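Local structure of putative isomerase YbhH (Escherichia coli, 6OTV) at the interface of chains A and B. The protein belongs to the PrpF family and probably acts as an isomerase. Numbering follows the deposited sequence. Chains: chain A/B, Putative isomerase YbhH.

The interface of chains A and B. Residues chain A 113-114, 116; chain B 113-114, 116.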
ATOM      1  N   THR A 113      -1.953  13.890  13.061  1.00 36.41           N
ATOM      2  CA  THR A 113      -0.874  13.690  14.011  1.00 40.14           C
ATOM      3  C   THR A 113      -0.021  14.958  14.053  1.00 44.09           C
ATOM      4  O   THR A 113      -0.385  15.996  13.486  1.00 35.02           O
ATOM      5  CB  THR A 113      -0.053  12.449  13.643  1.00 38.51           C
ATOM      6  OG1 THR A 113       0.354  12.528  12.272  1.00 32.16           O
ATOM      7  CG2 THR A 113      -0.881  11.184  13.847  1.00 31.33           C
ATOM      8  N   SER A 114       1.127  14.873  14.726  1.00 45.64           N
ATOM      9  CA  SER A 114       1.988  16.027  14.916  1.00 36.62           C
ATOM     10  C   SER A 114       3.433  15.555  14.928  1.00 36.18           C
ATOM     11  O   SER A 114       3.719  14.491  15.495  1.00 35.58           O
ATOM     12  CB  SER A 114       1.658  16.753  16.225  1.00 38.69           C
ATOM     13  OG  SER A 114       2.416  17.941  16.364  1.00 47.34           O
ATOM     14  N   VAL A 116       3.649  16.149  11.719  1.00 39.75           N
ATOM     15  CA  VAL A 116       3.303  15.811  10.345  1.00 33.56           C
ATOM     16  C   VAL A 116       2.217  14.743  10.374  1.00 29.87           C
ATOM     17  O   VAL A 116       2.161  13.913  11.287  1.00 32.78           O
ATOM     18  CB  VAL A 116       4.544  15.330   9.550  1.00 35.76           C
ATOM     19  CG1 VAL A 116       4.162  14.848   8.159  1.00 39.51           C
ATOM     20  CG2 VAL A 116       5.568  16.450   9.446  1.00 35.61           C
TER
ATOM     21  N   THR B 113       5.658  10.236  15.192  1.00 36.47           N
ATOM     22  CA  THR B 113       4.710  11.330  15.306  1.00 36.99           C
ATOM     23  C   THR B 113       4.031  11.250  16.672  1.00 44.65           C
ATOM     24  O   THR B 113       4.391  10.426  17.522  1.00 39.30           O
ATOM     25  CB  THR B 113       3.698  11.290  14.156  1.00 32.92           C
ATOM     26  OG1 THR B 113       3.144   9.974  14.045  1.00 33.76           O
ATOM     27  CG2 THR B 113       4.366  11.666  12.840  1.00 31.49           C
ATOM     28  N   SER B 114       3.034  12.108  16.883  1.00 42.51           N
ATOM     29  CA  SER B 114       2.348  12.206  18.158  1.00 34.60           C
ATOM     30  C   SER B 114       0.873  12.489  17.909  1.00 36.76           C
ATOM     31  O   SER B 114       0.538  13.263  17.000  1.00 35.41           O
ATOM     32  CB  SER B 114       2.961  13.318  19.023  1.00 37.08           C
ATOM     33  OG  SER B 114       2.370  13.362  20.309  1.00 44.87           O
ATOM     34  N   VAL B 116       0.223   9.265  18.054  1.00 44.00           N
ATOM     35  CA  VAL B 116       0.313   7.931  17.475  1.00 36.39           C
ATOM     36  C   VAL B 116       1.244   7.999  16.271  1.00 31.53           C
ATOM     37  O   VAL B 116       1.332   9.025  15.589  1.00 35.61           O
ATOM     38  CB  VAL B 116      -1.084   7.388  17.074  1.00 36.48           C
ATOM     39  CG1 VAL B 116      -0.977   6.036  16.388  1.00 41.03           C
ATOM     40  CG2 VAL B 116      -1.982   7.277  18.300  1.00 35.44           C
TER
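A:Thr113 and B:Thr113 meet across the two-fold axis and form the small apolar centre of this patch. Their side chains cross obliquely, with A:Thr113 CB 4.0 Å from B:Thr113 CB. Each beta-carbon also packs against a serine carbonyl oxygen of the other chain, A:Thr113 CB against B:Ser114 O and B:Thr113 CB against A:Ser114 O. The methyl groups point further over the partner. A:Thr113 CG2 lies 3.5 Å from the backbone oxygen B:Val116 O, and B:Thr113 CG2 makes the twin contact with A:Val116 O.

The threonine hydroxyls turn back to their own chains. OG1 sits between the backbone N and the carbonyl carbon, with chi1 52° in A:Thr113. From there A:Thr113 OG1 donates to A:Val116 O at 2.5 Å, tilted somewhat from the carbonyl plane. B:Thr113 OG1 binds B:Val116 O in the same way, at 2.6 Å. This bond ties each threonine to the residue three positions on. It probably helps hold the side-chain rotation that presents the methyl to the partner. The backbone oxygens of A:Val116 and B:Val116 thus each meet the hydroxyl of their own chain and the methyl of the other. This oxygen is the nearest atom of each valine to the partner.

The polar rim is a pair of backbone hydrogen bonds between A:Ser114 and B:Ser114. A:Ser114 N donates to B:Ser114 O, and B:Ser114 N donates to A:Ser114 O, each at 2.8 Å between nitrogen and oxygen. The angles at the hydrogen, 121° and 126°, are far from straight. Together the bonds make a short antiparallel beta bridge.

The patch is small, hiding 133 Å² in all, and is part of a larger symmetric interface. Whether this dimer is the biological one is not settled by the structure alone. A:Thr113 and A:Ser114, like their twins in chain B, lie in the loop between helix 94-106 and strand 116-123, and A:Val116 begins that strand.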